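Local coordinates for breast cancer anti-estrogen resistance protein 1 (Mus musculus, PDB 5W93) that acts as a docking protein that coordinates tyrosine-kinase signalling in cell adhesion and migration, and whose C-terminal domain binds a paxillin LD1 peptide, at residues S87-G92 and K118-S123; D27-F32 and K50-S55; Q9-Y14 and D64-Q69; Q40-F45 and A99-Y104. The protein carries 2 engineered substitutions. All coordinates share one frame; numbering follows the deposited sequence.

Interaction 1. Residues S87-G92 and K118-S123. Engineered in segment 87-92: S87 (natural residue Cys).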
# COMPACT_ATOMS: atom_id res chain seq x y z
N SER A 87 0.88 2.72 5.94
CA SER A 87 0.48 4.13 5.96
C SER A 87 1.69 5.05 5.81
O SER A 87 1.63 6.05 5.10
CB SER A 87 -0.28 4.47 7.25
OG SER A 87 -1.53 3.80 7.26
N ASP A 88 2.77 4.69 6.48
CA ASP A 88 4.03 5.44 6.37
C ASP A 88 4.54 5.44 4.92
O ASP A 88 4.96 6.47 4.39
CB ASP A 88 5.08 4.85 7.30
CG ASP A 88 4.94 5.35 8.72
OD1 ASP A 88 3.93 6.04 9.00
OD2 ASP A 88 5.83 5.07 9.55
N LEU A 89 4.51 4.27 4.29
CA LEU A 89 4.96 4.14 2.91
C LEU A 89 4.07 4.90 1.91
O LEU A 89 4.57 5.47 0.93
CB LEU A 89 5.05 2.67 2.52
CG LEU A 89 6.08 1.82 3.27
CD1 LEU A 89 5.92 0.35 2.90
CD2 LEU A 89 7.50 2.31 2.99
N LEU A 90 2.76 4.93 2.15
CA LEU A 90 1.87 5.75 1.32
C LEU A 90 2.26 7.23 1.38
O LEU A 90 2.25 7.90 0.35
CB LEU A 90 0.40 5.57 1.71
CG LEU A 90 -0.20 4.17 1.49
CD1 LEU A 90 -1.72 4.19 1.59
CD2 LEU A 90 0.22 3.62 0.15
N ARG A 91 2.59 7.74 2.57
CA ARG A 91 3.04 9.14 2.67
C ARG A 91 4.37 9.33 1.94
O ARG A 91 4.59 10.37 1.30
CB ARG A 91 3.18 9.58 4.13
CG ARG A 91 1.85 9.76 4.84
CD ARG A 91 2.02 10.34 6.24
NE ARG A 91 2.63 9.38 7.16
CZ ARG A 91 1.94 8.61 7.99
NH1 ARG A 91 0.61 8.68 8.01
NH2 ARG A 91 2.56 7.76 8.81
N GLY A 92 5.24 8.34 2.04
CA GLY A 92 6.50 8.34 1.32
C GLY A 92 6.30 8.38 -0.19
O GLY A 92 7.04 9.06 -0.91
N LYS A 118 8.34 0.06 -4.76
CA LYS A 118 8.84 -1.32 -4.61
C LYS A 118 8.72 -1.81 -3.16
O LYS A 118 8.29 -2.93 -2.89
CB LYS A 118 10.31 -1.45 -5.03
CG LYS A 118 10.60 -1.47 -6.52
CD LYS A 118 12.09 -1.82 -6.74
CE LYS A 118 12.58 -1.42 -8.12
NZ LYS A 118 14.04 -1.07 -8.11
N GLU A 119 9.13 -0.95 -2.22
CA GLU A 119 9.05 -1.28 -0.80
C GLU A 119 7.61 -1.51 -0.36
O GLU A 119 7.34 -2.41 0.44
CB GLU A 119 9.68 -0.16 0.04
CG GLU A 119 9.61 -0.45 1.53
CD GLU A 119 10.37 0.57 2.37
OE1 GLU A 119 10.79 1.62 1.81
OE2 GLU A 119 10.52 0.33 3.59
N LEU A 120 6.70 -0.71 -0.90
CA LEU A 120 5.27 -0.93 -0.66
C LEU A 120 4.81 -2.28 -1.17
O LEU A 120 4.13 -3.02 -0.44
CB LEU A 120 4.43 0.18 -1.31
CG LEU A 120 2.91 -0.00 -1.12
CD1 LEU A 120 2.48 0.28 0.32
CD2 LEU A 120 2.12 0.88 -2.09
N GLY A 121 5.16 -2.63 -2.40
CA GLY A 121 4.85 -3.95 -2.94
C GLY A 121 5.31 -5.11 -2.06
O GLY A 121 4.55 -6.04 -1.76
N HIS A 122 6.57 -5.04 -1.65
CA HIS A 122 7.13 -6.04 -0.76
C HIS A 122 6.41 -6.10 0.59
O HIS A 122 6.09 -7.18 1.09
CB HIS A 122 8.62 -5.75 -0.55
CG HIS A 122 9.12 -6.09 0.81
ND1 HIS A 122 9.45 -7.39 1.18
CD2 HIS A 122 9.37 -5.33 1.90
CE1 HIS A 122 9.88 -7.39 2.43
NE2 HIS A 122 9.84 -6.15 2.89
N SER A 123 6.14 -4.94 1.18
CA SER A 123 5.57 -4.89 2.51
C SER A 123 4.12 -5.38 2.51
O SER A 123 3.66 -5.98 3.49
CB SER A 123 5.65 -3.48 3.09
OG SER A 123 7.00 -3.10 3.34
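L89 and L90 of 87-92 meet E119, L120 and S123 of 118-123 inside an antiparallel four-helix bundle. This bundle is the FAT-like C-terminal domain of p130Cas. Segments 87-92 and 118-123 run nearly antiparallel, their axes 9.9 Å apart at the closest (signed crossing angle -161°). S87, an engineered residue, points away from 118-123 and packs on V60 of helix 42-69 and on an apolar side chain of the bound paxillin peptide. L89 faces the partner helix, and its two methyls divide the work. CD2 lies against the end of E119, with L89 CD2 3.4 Å from E119 CD. These two side chains cross at about a right angle. CD1 lies between L120 and S123: L89 CD1 is 3.8 Å from L120 CA and 3.6 Å from S123 OG. L90 starts off beside the partner, yet L90 CD2 comes within 4.0 Å of L120 CD2. The CG of L120 is anti to its backbone N (chi1 179°), and its CD1 methyl meets both leucines, L89 through CB and L90 through CD2. A56 of helix 42-69 touches L90 and L120, so a third helix packs against the pair. R91 NH1 forms a salt bridge with an acidic side chain of the peptide. S123 OG, beside L89 CD1, donates to E119 O at 3.0 Å, and S123 N reaches that oxygen from the opposite face of the carbonyl plane.

Interaction 2. Residues D27-F32 and K50-S55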
# COMPACT_ATOMS: atom_id res chain seq x y z
N ASP A 27 -1.65 -5.08 -10.15
CA ASP A 27 -1.92 -4.45 -11.44
C ASP A 27 -1.53 -2.96 -11.40
O ASP A 27 -0.99 -2.44 -12.37
CB ASP A 27 -3.39 -4.60 -11.84
CG ASP A 27 -3.75 -6.04 -12.20
OD1 ASP A 27 -2.83 -6.85 -12.45
OD2 ASP A 27 -4.96 -6.35 -12.24
N ALA A 28 -1.80 -2.28 -10.29
CA ALA A 28 -1.51 -0.83 -10.23
C ALA A 28 -0.01 -0.57 -10.12
O ALA A 28 0.52 0.38 -10.72
CB ALA A 28 -2.25 -0.18 -9.05
N VAL A 29 0.68 -1.39 -9.33
CA VAL A 29 2.13 -1.28 -9.20
C VAL A 29 2.86 -1.61 -10.51
O VAL A 29 3.78 -0.90 -10.91
CB VAL A 29 2.65 -2.18 -8.07
CG1 VAL A 29 4.16 -2.27 -8.09
CG2 VAL A 29 2.16 -1.66 -6.72
N ASP A 30 2.44 -2.68 -11.18
CA ASP A 30 2.95 -3.04 -12.50
C ASP A 30 2.80 -1.90 -13.50
O ASP A 30 3.73 -1.57 -14.23
CB ASP A 30 2.21 -4.26 -13.07
CG ASP A 30 2.60 -5.56 -12.40
OD1 ASP A 30 3.61 -5.59 -11.66
OD2 ASP A 30 1.89 -6.57 -12.64
N ALA A 31 1.60 -1.31 -13.54
CA ALA A 31 1.31 -0.22 -14.46
C ALA A 31 2.19 0.98 -14.12
O ALA A 31 2.69 1.66 -15.02
CB ALA A 31 -0.16 0.16 -14.40
N PHE A 32 2.39 1.23 -12.83
CA PHE A 32 3.25 2.31 -12.39
C PHE A 32 4.70 2.08 -12.86
O PHE A 32 5.31 2.99 -13.42
CB PHE A 32 3.22 2.47 -10.86
CG PHE A 32 4.25 3.44 -10.34
CD1 PHE A 32 3.99 4.81 -10.28
CD2 PHE A 32 5.49 2.99 -9.91
CE1 PHE A 32 4.95 5.70 -9.80
CE2 PHE A 32 6.45 3.87 -9.45
CZ PHE A 32 6.18 5.22 -9.40
N LYS A 50 -1.24 7.76 -7.81
CA LYS A 50 -2.52 7.80 -7.12
C LYS A 50 -3.23 6.44 -7.18
O LYS A 50 -3.88 6.05 -6.22
CB LYS A 50 -3.41 8.89 -7.71
CG LYS A 50 -2.88 10.30 -7.39
CD LYS A 50 -3.92 11.35 -7.72
CE LYS A 50 -3.93 11.67 -9.19
NZ LYS A 50 -4.15 13.14 -9.41
N PHE A 51 -3.10 5.73 -8.30
CA PHE A 51 -3.74 4.41 -8.43
C PHE A 51 -3.12 3.41 -7.43
O PHE A 51 -3.81 2.58 -6.82
CB PHE A 51 -3.60 3.84 -9.85
CG PHE A 51 -4.17 4.72 -10.94
CD1 PHE A 51 -5.21 5.61 -10.69
CD2 PHE A 51 -3.67 4.63 -12.24
CE1 PHE A 51 -5.74 6.41 -11.70
CE2 PHE A 51 -4.20 5.44 -13.26
CZ PHE A 51 -5.23 6.32 -12.98
N VAL A 52 -1.80 3.50 -7.29
CA VAL A 52 -1.08 2.64 -6.34
C VAL A 52 -1.53 2.92 -4.90
O VAL A 52 -1.79 2.01 -4.12
CB VAL A 52 0.45 2.83 -6.44
CG1 VAL A 52 1.15 2.22 -5.25
CG2 VAL A 52 0.96 2.21 -7.74
N ILE A 53 -1.62 4.21 -4.57
CA ILE A 53 -2.00 4.65 -3.24
C ILE A 53 -3.44 4.22 -2.91
O ILE A 53 -3.71 3.65 -1.85
CB ILE A 53 -1.88 6.19 -3.12
CG1 ILE A 53 -0.40 6.58 -3.18
CG2 ILE A 53 -2.51 6.70 -1.85
CD1 ILE A 53 -0.19 8.09 -3.44
N LEU A 54 -4.35 4.49 -3.82
CA LEU A 54 -5.73 4.11 -3.60
C LEU A 54 -5.90 2.60 -3.39
O LEU A 54 -6.60 2.16 -2.49
CB LEU A 54 -6.56 4.61 -4.78
CG LEU A 54 -7.72 3.87 -5.43
CD1 LEU A 54 -8.94 3.93 -4.53
CD2 LEU A 54 -7.96 4.60 -6.73
N SER A 55 -5.22 1.79 -4.20
CA SER A 55 -5.38 0.35 -4.12
C SER A 55 -4.67 -0.23 -2.87
O SER A 55 -5.22 -1.12 -2.21
CB SER A 55 -4.87 -0.31 -5.41
OG SER A 55 -3.47 -0.14 -5.57
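A28 and V52 meet where 27-32 packs on 50-55. Their CA atoms are 5.2 Å apart, and the segment axes approach to 8.5 Å. The small side chain of A28 is consistent with this close approach. Two bumps and two hollows make up most of the contact. The first bump is the CG2 methyl of V52. It enters a hollow walled by A28, V29 and F32. Its floor is backbone: V52 CG2 is 3.5 Å from A28 O. On one wall V52 CG2 is 4.2 Å from V29 CG2, and on another it is 3.9 Å from F32 CB. The methyl lies oblique to the F32 ring. With V52 CG1 anti to the backbone N (chi1 166°), CG2 is the branch that enters the hollow.

The second bump is A28 CB. It drops into a shallow dip between F51 and S55, one turn apart. A28 CB is 3.7 Å from S55 OG and 3.9 Å from F51 O. S55 OG stands between its own backbone N and carbonyl carbon (chi1 66°), which turns it back toward its own helix, close to F51 O and V52 O, with A28 CB against it. F51 adds its CB to this dip, but its ring leads away from 27-32 and packs edge-to-face with H48. Helix 107-135 packs beside V29, F32 and V52: V117 touches V29 and F32, and L120 touches V52. No hydrogen bond joins the two segments; the contact is made by fit and van der Waals packing. They belong to consecutive antiparallel helices of a FAT-like four-helix bundle, and both lie in the divergent helix-loop-helix region.

Interaction 3. Residues Q9-Y14 and D64-Q69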
# COMPACT_ATOMS: atom_id res chain seq x y z
N GLN A 9 -11.79 -16.97 12.46
CA GLN A 9 -12.77 -16.69 11.42
C GLN A 9 -12.56 -15.30 10.82
O GLN A 9 -12.65 -15.11 9.61
CB GLN A 9 -14.18 -16.82 11.99
CG GLN A 9 -14.51 -18.27 12.34
CD GLN A 9 -14.36 -19.15 11.12
OE1 GLN A 9 -15.07 -18.97 10.13
NE2 GLN A 9 -13.41 -20.08 11.17
N LEU A 10 -12.29 -14.33 11.68
CA LEU A 10 -12.03 -12.99 11.22
C LEU A 10 -10.80 -12.97 10.29
O LEU A 10 -10.80 -12.34 9.23
CB LEU A 10 -11.83 -12.08 12.42
CG LEU A 10 -11.89 -10.58 12.23
CD1 LEU A 10 -13.26 -10.17 11.70
CD2 LEU A 10 -11.59 -9.91 13.56
N LEU A 11 -9.75 -13.67 10.71
CA LEU A 11 -8.50 -13.68 9.96
C LEU A 11 -8.66 -14.38 8.62
O LEU A 11 -8.17 -13.88 7.61
CB LEU A 11 -7.38 -14.34 10.78
CG LEU A 11 -6.82 -13.51 11.94
CD1 LEU A 11 -5.92 -14.34 12.85
CD2 LEU A 11 -6.04 -12.30 11.40
N LEU A 12 -9.35 -15.52 8.59
CA LEU A 12 -9.56 -16.23 7.33
C LEU A 12 -10.36 -15.38 6.35
O LEU A 12 -10.04 -15.32 5.17
CB LEU A 12 -10.27 -17.57 7.54
CG LEU A 12 -9.44 -18.67 8.19
CD1 LEU A 12 -10.33 -19.89 8.51
CD2 LEU A 12 -8.27 -19.06 7.29
N PHE A 13 -11.40 -14.72 6.86
CA PHE A 13 -12.20 -13.83 6.05
C PHE A 13 -11.35 -12.67 5.46
O PHE A 13 -11.39 -12.40 4.26
CB PHE A 13 -13.35 -13.26 6.87
CG PHE A 13 -14.25 -12.35 6.09
CD1 PHE A 13 -15.22 -12.87 5.25
CD2 PHE A 13 -14.13 -10.97 6.19
CE1 PHE A 13 -16.05 -12.05 4.52
CE2 PHE A 13 -14.95 -10.14 5.47
CZ PHE A 13 -15.91 -10.68 4.63
N TYR A 14 -10.60 -11.97 6.30
CA TYR A 14 -9.88 -10.82 5.78
C TYR A 14 -8.63 -11.22 4.99
O TYR A 14 -8.17 -10.44 4.15
CB TYR A 14 -9.55 -9.83 6.90
CG TYR A 14 -10.77 -8.96 7.13
CD1 TYR A 14 -11.14 -8.01 6.20
CD2 TYR A 14 -11.58 -9.15 8.23
CE1 TYR A 14 -12.28 -7.23 6.38
CE2 TYR A 14 -12.73 -8.38 8.42
CZ TYR A 14 -13.07 -7.43 7.49
OH TYR A 14 -14.20 -6.66 7.69
N ASP A 64 -6.70 -1.97 9.59
CA ASP A 64 -7.37 -1.15 10.59
C ASP A 64 -8.62 -1.84 11.16
O ASP A 64 -8.85 -1.86 12.38
CB ASP A 64 -7.77 0.18 9.96
CG ASP A 64 -8.09 1.22 10.99
OD1 ASP A 64 -7.15 1.77 11.59
OD2 ASP A 64 -9.29 1.48 11.19
N THR A 65 -9.41 -2.39 10.26
CA THR A 65 -10.64 -3.10 10.61
C THR A 65 -10.34 -4.35 11.43
O THR A 65 -10.98 -4.61 12.45
CB THR A 65 -11.41 -3.50 9.35
OG1 THR A 65 -11.79 -2.32 8.63
CG2 THR A 65 -12.68 -4.31 9.69
N LEU A 66 -9.36 -5.12 10.98
CA LEU A 66 -8.91 -6.32 11.69
C LEU A 66 -8.37 -6.03 13.09
O LEU A 66 -8.73 -6.71 14.05
CB LEU A 66 -7.82 -7.01 10.89
CG LEU A 66 -8.09 -8.31 10.17
CD1 LEU A 66 -6.76 -8.82 9.70
CD2 LEU A 66 -8.77 -9.29 11.12
N SER A 67 -7.49 -5.04 13.18
CA SER A 67 -6.83 -4.69 14.44
C SER A 67 -7.81 -4.22 15.49
O SER A 67 -7.63 -4.46 16.68
CB SER A 67 -5.77 -3.60 14.22
OG SER A 67 -6.37 -2.34 13.99
N ARG A 68 -8.86 -3.53 15.05
CA ARG A 68 -9.84 -3.01 15.98
C ARG A 68 -10.70 -4.11 16.60
O ARG A 68 -11.21 -3.96 17.70
CB ARG A 68 -10.72 -1.98 15.29
CG ARG A 68 -10.02 -0.63 15.12
CD ARG A 68 -11.03 0.49 15.03
NE ARG A 68 -11.61 0.61 13.70
CZ ARG A 68 -12.73 1.29 13.43
NH1 ARG A 68 -13.41 1.89 14.41
NH2 ARG A 68 -13.18 1.36 12.19
N GLN A 69 -10.84 -5.22 15.88
CA GLN A 69 -11.80 -6.26 16.27
C GLN A 69 -11.16 -7.57 16.72
O GLN A 69 -11.85 -8.47 17.21
CB GLN A 69 -12.74 -6.54 15.10
CG GLN A 69 -13.59 -5.37 14.70
CD GLN A 69 -14.47 -5.72 13.54
OE1 GLN A 69 -14.08 -5.59 12.38
NE2 GLN A 69 -15.66 -6.22 13.84
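This is an apolar helix-helix contact toward one end of the bundle, where L10, L11 and Y14 pack on T65, L66 and Q69. The segments run antiparallel at 178°, their axes 10.8 Å apart at the closest. Large side chains span that gap. L66 is central, and all three partners on 9-14 touch it. L66 CD2 lies 3.6 Å from L10 CG, and the two leucines slide past each other in opposite directions. L66 CD1 meets L11 CD2 at 3.9 Å, here with the side chains at about a right angle. In the FAT-like four-helix bundle this pair, helices 5-37 and 42-69, is backed by the other two: V79 of helix 73-102 and L131 of helix 107-135 both touch L66. Y14 packs across L66 and on to T65. Its CG is anti to the carbonyl carbon (chi1 -83°), and Y14 CB is 3.9 Å from L66 CG. Farther out, Y14 OH touches the methyl T65 CG2 at 3.4 Å. The hydroxyl of T65 is used elsewhere, in a hydrogen bond to F61 O of its own helix. Within 9-14, F13 CD2 lies over the centre of the Y14 ring, and L10 CD1 sits at the ring edge in its plane. At the more exposed margin, Q69 CB rests 3.9 Å from L10 CD2.

Interaction 4. Residues Q40-F45 and A99-Y104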
# COMPACT_ATOMS: atom_id res chain seq x y z
N GLN A 40 7.55 7.97 -19.04
CA GLN A 40 6.34 8.79 -19.12
C GLN A 40 6.50 10.05 -18.26
O GLN A 40 7.19 10.02 -17.25
CB GLN A 40 5.11 7.99 -18.68
CG GLN A 40 4.77 6.84 -19.62
CD GLN A 40 4.59 7.31 -21.05
OE1 GLN A 40 3.76 8.17 -21.34
NE2 GLN A 40 5.40 6.76 -21.96
N PRO A 41 5.86 11.16 -18.67
CA PRO A 41 5.95 12.45 -17.96
C PRO A 41 5.07 12.47 -16.70
O PRO A 41 4.28 11.53 -16.51
CB PRO A 41 5.45 13.46 -19.02
CG PRO A 41 4.53 12.68 -19.88
CD PRO A 41 5.11 11.28 -19.94
N PRO A 42 5.20 13.52 -15.86
CA PRO A 42 4.40 13.58 -14.63
C PRO A 42 2.88 13.42 -14.80
O PRO A 42 2.27 12.83 -13.92
CB PRO A 42 4.74 14.97 -14.06
CG PRO A 42 6.19 15.17 -14.50
CD PRO A 42 6.19 14.61 -15.91
N LYS A 43 2.28 13.91 -15.89
CA LYS A 43 0.83 13.80 -16.00
C LYS A 43 0.41 12.33 -16.02
O LYS A 43 -0.72 12.01 -15.64
CB LYS A 43 0.28 14.52 -17.24
CG LYS A 43 0.78 14.01 -18.58
CD LYS A 43 0.14 14.88 -19.67
CE LYS A 43 0.03 14.17 -21.00
NZ LYS A 43 -0.80 14.97 -21.96
N ILE A 44 1.33 11.46 -16.44
CA ILE A 44 1.11 10.02 -16.45
C ILE A 44 1.55 9.33 -15.14
O ILE A 44 0.76 8.61 -14.54
CB ILE A 44 1.84 9.35 -17.64
CG1 ILE A 44 1.38 9.95 -18.97
CG2 ILE A 44 1.63 7.83 -17.60
CD1 ILE A 44 -0.11 9.81 -19.25
N PHE A 45 2.79 9.53 -14.69
CA PHE A 45 3.23 8.72 -13.54
C PHE A 45 2.61 9.19 -12.22
O PHE A 45 2.45 8.38 -11.30
CB PHE A 45 4.77 8.62 -13.46
CG PHE A 45 5.51 9.90 -13.05
CD1 PHE A 45 5.46 10.37 -11.74
CD2 PHE A 45 6.35 10.54 -13.95
CE1 PHE A 45 6.16 11.50 -11.36
CE2 PHE A 45 7.06 11.66 -13.58
CZ PHE A 45 6.97 12.15 -12.29
N ALA A 99 8.08 15.12 -5.53
CA ALA A 99 9.47 15.52 -5.78
C ALA A 99 9.93 15.14 -7.20
O ALA A 99 10.64 15.90 -7.86
CB ALA A 99 10.37 14.91 -4.75
N ALA A 100 9.53 13.96 -7.67
CA ALA A 100 9.84 13.52 -9.03
C ALA A 100 9.17 14.41 -10.09
O ALA A 100 9.70 14.58 -11.19
CB ALA A 100 9.42 12.05 -9.23
N ALA A 101 8.01 14.96 -9.75
CA ALA A 101 7.29 15.85 -10.66
C ALA A 101 7.92 17.24 -10.64
O ALA A 101 8.18 17.83 -11.68
CB ALA A 101 5.82 15.94 -10.28
N LEU A 102 8.15 17.76 -9.44
CA LEU A 102 8.74 19.09 -9.29
C LEU A 102 10.12 19.18 -9.94
O LEU A 102 10.52 20.25 -10.44
CB LEU A 102 8.84 19.47 -7.82
CG LEU A 102 7.54 19.75 -7.09
CD1 LEU A 102 7.80 19.96 -5.62
CD2 LEU A 102 6.86 20.98 -7.69
N GLN A 103 10.86 18.08 -9.93
CA GLN A 103 12.22 18.08 -10.42
C GLN A 103 12.33 17.40 -11.79
O GLN A 103 13.43 17.11 -12.25
CB GLN A 103 13.15 17.40 -9.42
CG GLN A 103 13.12 18.02 -8.03
CD GLN A 103 13.82 17.16 -6.99
OE1 GLN A 103 14.73 16.41 -7.30
NE2 GLN A 103 13.38 17.27 -5.74
N TYR A 104 11.20 17.15 -12.42
CA TYR A 104 11.18 16.44 -13.70
C TYR A 104 11.92 17.24 -14.80
O TYR A 104 11.76 18.46 -14.89
CB TYR A 104 9.74 16.16 -14.14
CG TYR A 104 9.66 15.30 -15.37
CD1 TYR A 104 9.76 13.91 -15.28
CD2 TYR A 104 9.47 15.86 -16.63
CE1 TYR A 104 9.69 13.11 -16.41
CE2 TYR A 104 9.39 15.06 -17.76
CZ TYR A 104 9.51 13.69 -17.64
OH TYR A 104 9.44 12.90 -18.77
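P42 and F45 press against A100, A101 and Y104, while Q40 and P41 add smaller contacts with Y104. The tight part is a proline on a tyrosine face. P42 CD stands 3.4 Å from the centroid of the Y104 ring and 7° off its normal, a CH-pi contact. P42 CG reaches the root of the same side chain and is 3.7 Å from Y104 CB. Y104 CG is anti to the backbone N (chi1 -173°), which sends it out toward P42. F45 meets the partner with its ring edge. F45 CZ is 3.8 Å from A100 O, and F45 CE2 is 3.9 Å from Y104 CD1. P42 CA lies over one face of the F45 ring, offset toward the rim. The contact joins two helix ends of the FAT-like four-helix bundle: the start of helix 42-69, with P41 at its N-cap, and the finish of helix 73-102, just after which Y104 sits. P41 O accepts from both I44 N and F45 N in the first turn. M113 of helix 107-135 touches F45 and A100 on the buried side. The outer side is slighter. Y104 is exposed, and Q40 and P41 share little surface with it, although its OH is 3.6 Å from P41 CA. Q40 O is 4.0 Å from Y104 OH, with no hydrogen bond between them. A101, partly exposed, adds a methyl contact of 4.0 Å from its CB to P42 CB.

Overall arrangement
Interactions 1 and 2 form the middle of the bundle. Their centres are about 12 Å apart, and they touch where L120 CD2 meets V52 CG1 at 3.6 Å. Interaction 4 follows toward one end, its centre about 15 Å from that of interaction 2; F32 CE1 packs 4.0 Å from F45 O. Interaction 3 lies toward the other end, about 37 Å from interaction 4 between centres. Helix 42-69 runs through interactions 2, 3 and 4. The paxillin peptide lies along helices 42-69 and 73-102. It is met by S87, L90 and R91 from interaction 1, by K50, I53 and L54 from interaction 2, and by D64 from interaction 3.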